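Local coordinates for protein SusD homolog (Bacteroides thetaiotaomicron VPI-5482, PDB 3IV0) that probably binds glycans at the outer membrane for uptake by its partner transporter, though its own ligand is unknown, at residues Phe25-Tyr30 / Gly197-Arg202. Sequence-based numbering, arbitrary orientation.
Sequences FLLSIY and GIRASR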
loop_
_atom_site.group_PDB
_atom_site.type_symbol
_atom_site.label_atom_id
_atom_site.label_comp_id
_atom_site.label_asym_id
_atom_site.label_seq_id
_atom_site.Cartn_x
_atom_site.Cartn_y
_atom_site.Cartn_z
ATOM N N PHE A 25 6.215 -23.312 3.202
ATOM C CA PHE A 25 6.562 -22.461 4.313
ATOM C C PHE A 25 6.657 -20.999 3.853
ATOM O O PHE A 25 6.114 -20.120 4.506
ATOM C CB PHE A 25 7.845 -22.934 4.977
ATOM C CG PHE A 25 8.108 -22.283 6.295
ATOM C CD1 PHE A 25 8.738 -21.068 6.350
ATOM C CD2 PHE A 25 7.670 -22.850 7.478
ATOM C CE1 PHE A 25 8.968 -20.460 7.540
ATOM C CE2 PHE A 25 7.916 -22.236 8.691
ATOM C CZ PHE A 25 8.551 -21.018 8.714
ATOM N N LEU A 26 7.325 -20.753 2.735
ATOM C CA LEU A 26 7.368 -19.402 2.156
ATOM C C LEU A 26 5.960 -18.877 1.912
ATOM O O LEU A 26 5.641 -17.730 2.263
ATOM C CB LEU A 26 8.208 -19.419 0.908
ATOM C CG LEU A 26 8.210 -18.115 0.100
ATOM C CD1 LEU A 26 8.830 -16.994 0.949
ATOM C CD2 LEU A 26 8.942 -18.299 -1.226
ATOM N N LEU A 27 5.073 -19.692 1.369
ATOM C CA LEU A 27 3.765 -19.204 1.092
ATOM C C LEU A 27 2.987 -18.861 2.374
ATOM O O LEU A 27 2.108 -18.025 2.327
ATOM C CB LEU A 27 2.989 -20.178 0.197
ATOM C CG LEU A 27 3.411 -20.154 -1.266
ATOM C CD1 LEU A 27 2.778 -21.359 -1.958
ATOM C CD2 LEU A 27 2.975 -18.888 -1.962
ATOM N N SER A 28 3.318 -19.479 3.509
ATOM C CA SER A 28 2.679 -19.147 4.764
ATOM C C SER A 28 3.088 -17.728 5.213
ATOM O O SER A 28 2.363 -17.112 5.973
ATOM C CB SER A 28 3.020 -20.186 5.850
ATOM O OG SER A 28 4.307 -20.005 6.408
ATOM N N ILE A 29 4.247 -17.243 4.749
ATOM C CA ILE A 29 4.688 -15.861 5.051
ATOM C C ILE A 29 3.780 -14.912 4.290
ATOM O O ILE A 29 3.246 -13.966 4.879
ATOM C CB ILE A 29 6.174 -15.660 4.717
ATOM C CG1 ILE A 29 7.085 -16.567 5.574
ATOM C CG2 ILE A 29 6.552 -14.148 4.863
ATOM C CD1 ILE A 29 8.532 -16.681 5.068
ATOM N N TYR A 30 3.589 -15.136 3.008
ATOM C CA TYR A 30 2.639 -14.369 2.212
ATOM C C TYR A 30 1.243 -14.422 2.811
ATOM O O TYR A 30 0.541 -13.422 2.903
ATOM C CB TYR A 30 2.599 -14.866 0.795
ATOM C CG TYR A 30 3.769 -14.519 -0.075
ATOM C CD1 TYR A 30 3.796 -13.353 -0.791
ATOM C CD2 TYR A 30 4.852 -15.383 -0.218
ATOM C CE1 TYR A 30 4.827 -13.012 -1.628
ATOM C CE2 TYR A 30 5.898 -15.069 -1.051
ATOM C CZ TYR A 30 5.908 -13.881 -1.755
ATOM O OH TYR A 30 6.930 -13.582 -2.603
ATOM N N GLY A 197 2.421 -11.269 -10.227
ATOM C CA GLY A 197 1.943 -10.172 -9.354
ATOM C C GLY A 197 1.957 -10.472 -7.870
ATOM O O GLY A 197 2.174 -9.587 -7.058
ATOM N N ILE A 198 1.795 -11.738 -7.511
ATOM C CA ILE A 198 1.577 -12.183 -6.165
ATOM C C ILE A 198 2.763 -12.889 -5.510
ATOM O O ILE A 198 2.706 -13.217 -4.323
ATOM C CB ILE A 198 0.304 -13.046 -6.069
ATOM C CG1 ILE A 198 0.403 -14.308 -6.938
ATOM C CG2 ILE A 198 -0.947 -12.213 -6.463
ATOM C CD1 ILE A 198 -0.795 -15.266 -6.679
ATOM N N ARG A 199 3.828 -13.107 -6.274
ATOM C CA ARG A 199 5.113 -13.513 -5.739
ATOM C C ARG A 199 6.090 -12.397 -6.062
ATOM O O ARG A 199 6.044 -11.808 -7.145
ATOM C CB ARG A 199 5.557 -14.838 -6.398
ATOM C CG ARG A 199 4.651 -16.024 -6.053
ATOM C CD ARG A 199 4.845 -16.558 -4.639
ATOM N NE ARG A 199 6.125 -17.225 -4.444
ATOM C CZ ARG A 199 6.369 -18.502 -4.728
ATOM N NH1 ARG A 199 5.423 -19.306 -5.177
ATOM N NH2 ARG A 199 7.598 -18.949 -4.537
ATOM N N ALA A 200 6.943 -12.060 -5.111
ATOM C CA ALA A 200 7.856 -10.952 -5.306
ATOM C C ALA A 200 8.690 -11.092 -6.578
ATOM O O ALA A 200 9.288 -12.149 -6.823
ATOM C CB ALA A 200 8.808 -10.827 -4.081
ATOM N N SER A 201 8.766 -10.017 -7.360
ATOM C CA SER A 201 9.608 -9.907 -8.534
ATOM C C SER A 201 10.640 -8.806 -8.296
ATOM O O SER A 201 10.622 -8.113 -7.266
ATOM C CB SER A 201 8.778 -9.529 -9.748
ATOM O OG SER A 201 8.341 -8.158 -9.651
ATOM N N ARG A 202 11.512 -8.599 -9.274
ATOM C CA ARG A 202 12.471 -7.500 -9.212
ATOM C C ARG A 202 11.733 -6.168 -9.057
ATOM O O ARG A 202 12.158 -5.275 -8.334
ATOM C CB ARG A 202 13.378 -7.512 -10.454
ATOM C CG ARG A 202 14.586 -6.558 -10.375
ATOM C CD ARG A 202 15.461 -6.702 -11.640
ATOM N NE ARG A 202 16.694 -5.890 -11.602
ATOM C CZ ARG A 202 17.799 -6.248 -10.970
ATOM N NH1 ARG A 202 17.843 -7.346 -10.253
ATOM N NH2 ARG A 202 18.863 -5.459 -11.009
#
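Late in the loop before helix 202-219, at Ile198, the peptide, not the side chain, faces helix 19-39: its carbonyl O lies 3.4 Å from CE1 of Tyr30, while the branched side chain packs on strand 264-268 and nearby loops. Arg199, its chain bent at both chi2 and chi3, then passes across Tyr30 and Leu27 at about a right angle. Its CD sits 4.0 Å from CE2 of Tyr30 and equally near the CD2 methyl of Leu27, an aliphatic match, and the guanidinium plane is turned 61° from the phenol ring. Leucine suits position 26 because the side chain is buried against Phe123 and Leu105; Leu26 CD2 packs 3.6 Å from Arg199 NH2, while salt bridges from NH2 to Glu23 and from NE to Glu126 answer the charge of the arginine. This belongs to the helical, TPR-like part of the SusD fold, where helices 19-39 and 117-142 pack together and Glu126 of the latter binds both Arg199 NE and Tyr30 OH. Ala200 follows with an almost perfectly straight bond, its N-H pointing at Tyr30 OH (2.9 Å, 178°) near the plane of the ring. A phenylalanine at Tyr30 would remove this acceptor and probably leave the Ala200 N-H without its partner here and Glu126 with one hydrogen bond fewer, its salt bridge to Arg199 remaining. Small enough to fit beside the hydroxyl, the Ala200 methyl carbon CB comes within 3.6 Å of Tyr30 OH and also touches Phe129. The chain then enters helix 202-219, with Ser201 at its N-cap.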